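Side-chain contact in glucokinase (Leishmania braziliensis MHOM/BR/75/M2904, PDB 6EDI), which probably phosphorylates D-glucose to glucose 6-phosphate at the expense of ATP: residues 99-102 with 103-106. Numbering follows the deposited sequence.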
ATOM      1  N   LEU A  99      -4.170  37.922 -21.623  1.00 45.27           N
ATOM      2  CA  LEU A  99      -5.114  37.211 -22.481  1.00 50.35           C
ATOM      3  C   LEU A  99      -6.302  38.122 -22.784  1.00 52.11           C
ATOM      4  O   LEU A  99      -6.734  38.895 -21.922  1.00 51.59           O
ATOM      5  CB  LEU A  99      -5.548  35.864 -21.877  1.00 48.97           C
ATOM      6  CG  LEU A  99      -4.440  34.801 -21.895  1.00 44.04           C
ATOM      7  CD1 LEU A  99      -4.779  33.528 -21.144  1.00 40.67           C
ATOM      8  CD2 LEU A  99      -4.072  34.466 -23.330  1.00 46.85           C
ATOM      9  N   PRO A 100      -6.806  38.061 -24.028  1.00 51.88           N
ATOM     10  CA  PRO A 100      -7.848  38.985 -24.494  1.00 51.62           C
ATOM     11  C   PRO A 100      -9.142  38.896 -23.674  1.00 55.11           C
ATOM     12  O   PRO A 100      -9.781  39.924 -23.431  1.00 54.08           O
ATOM     13  CB  PRO A 100      -8.102  38.524 -25.935  1.00 50.11           C
ATOM     14  CG  PRO A 100      -6.869  37.757 -26.330  1.00 51.62           C
ATOM     15  CD  PRO A 100      -6.416  37.092 -25.071  1.00 49.62           C
ATOM     16  N   ASP A 101      -9.516  37.685 -23.261  1.00 51.11           N
ATOM     17  CA  ASP A 101     -10.707  37.484 -22.443  1.00 48.56           C
ATOM     18  C   ASP A 101     -10.353  37.306 -20.964  1.00 48.43           C
ATOM     19  O   ASP A 101     -11.078  36.638 -20.226  1.00 47.73           O
ATOM     20  CB  ASP A 101     -11.465  36.248 -22.926  1.00 44.82           C
ATOM     21  CG  ASP A 101     -10.705  34.952 -22.660  1.00 47.47           C
ATOM     22  OD1 ASP A 101      -9.465  35.003 -22.487  1.00 49.05           O
ATOM     23  OD2 ASP A 101     -11.346  33.875 -22.628  1.00 46.17           O
ATOM     24  N   HIS A 102      -9.234  37.893 -20.544  1.00 52.35           N
ATOM     25  CA  HIS A 102      -8.713  37.735 -19.180  1.00 49.90           C
ATOM     26  C   HIS A 102      -8.443  36.264 -18.846  1.00 50.51           C
ATOM     27  O   HIS A 102      -8.492  35.860 -17.681  1.00 49.29           O
ATOM     28  CB  HIS A 102      -9.657  38.353 -18.138  1.00 53.25           C
ATOM     29  CG  HIS A 102      -9.885  39.824 -18.319  1.00 60.09           C
ATOM     30  ND1 HIS A 102     -10.723  40.552 -17.499  1.00 64.00           N
ATOM     31  CD2 HIS A 102      -9.390  40.701 -19.224  1.00 59.12           C
ATOM     32  CE1 HIS A 102     -10.733  41.814 -17.892  1.00 63.74           C
ATOM     33  NE2 HIS A 102      -9.933  41.931 -18.937  1.00 65.93           N
ATOM     34  N   GLY A 103      -8.163  35.466 -19.874  1.00 47.81           N
ATOM     35  CA  GLY A 103      -7.919  34.051 -19.684  1.00 47.05           C
ATOM     36  C   GLY A 103      -9.161  33.306 -19.239  1.00 45.67           C
ATOM     37  O   GLY A 103      -9.071  32.282 -18.563  1.00 45.44           O
ATOM     38  N   ALA A 104     -10.327  33.814 -19.626  1.00 44.67           N
ATOM     39  CA  ALA A 104     -11.586  33.154 -19.295  1.00 42.41           C
ATOM     40  C   ALA A 104     -11.737  31.807 -19.993  1.00 43.31           C
ATOM     41  O   ALA A 104     -12.046  30.803 -19.350  1.00 44.19           O
ATOM     42  CB  ALA A 104     -12.764  34.051 -19.613  1.00 45.58           C
ATOM     43  N   SER A 105     -11.541  31.783 -21.309  1.00 40.57           N
ATOM     44  CA  SER A 105     -11.716  30.543 -22.070  1.00 44.04           C
ATOM     45  C   SER A 105     -10.696  29.471 -21.664  1.00 44.05           C
ATOM     46  O   SER A 105     -10.959  28.270 -21.780  1.00 38.79           O
ATOM     47  CB  SER A 105     -11.649  30.799 -23.578  1.00 41.63           C
ATOM     48  OG  SER A 105     -10.350  31.198 -23.979  1.00 50.90           O
ATOM     49  N   PHE A 106      -9.540  29.912 -21.175  1.00 39.37           N
ATOM     50  CA  PHE A 106      -8.498  28.992 -20.719  1.00 40.61           C
ATOM     51  C   PHE A 106      -8.827  28.358 -19.361  1.00 34.91           C
ATOM     52  O   PHE A 106      -8.862  27.133 -19.218  1.00 35.57           O
ATOM     53  CB  PHE A 106      -7.157  29.727 -20.638  1.00 41.31           C
ATOM     54  CG  PHE A 106      -5.977  28.816 -20.444  1.00 35.13           C
ATOM     55  CD1 PHE A 106      -5.562  27.980 -21.476  1.00 36.64           C
ATOM     56  CD2 PHE A 106      -5.279  28.803 -19.245  1.00 34.02           C
ATOM     57  CE1 PHE A 106      -4.468  27.135 -21.314  1.00 39.37           C
ATOM     58  CE2 PHE A 106      -4.181  27.966 -19.071  1.00 35.70           C
ATOM     59  CZ  PHE A 106      -3.780  27.131 -20.112  1.00 34.80           C
TER
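The carboxylate of Asp101 reaches over the start of helix 104-107 and offers OD2 to Ser105 and OD1 to Gly103 N. OD2 accepts from Ser105 N in a very short, fairly straight bond (2.5 Å, 161°) and also takes a weak hydrogen bond from the hydroxyl OG of Ser105 at 3.2 Å, so backbone and side chain of one residue meet the same oxygen. OD1 turns back to Gly103 N, where a weak bond of 3.0 Å is bent to 120°. With CG lying between the backbone N and the carbonyl carbon (chi1 68°), the carboxylate is directed along the chain toward the helix start. Two tight turns join helix 84-98 to helix 104-107: a type I turn from Leu99 to His102, overlapped by a type I' turn from Asp101 to Ala104. Ala104 N closes the second turn on Asp101 O at 3.0 Å. Gly103, with positive phi, holds the N-cap position, and the carboxylate that receives Ser105 N belongs to the residue two positions before the N-cap; its negative charge would probably interact favourably with the helix dipole. Leu99 lies alongside Gly103, its CB 3.3 Å from Gly103 N and its CD1 branch 3.5 Å from Gly103 CA. The same leucine packs on Ala27 and Thr31 of helix 26-32, while Phe106 meets Phe56 edge-to-face.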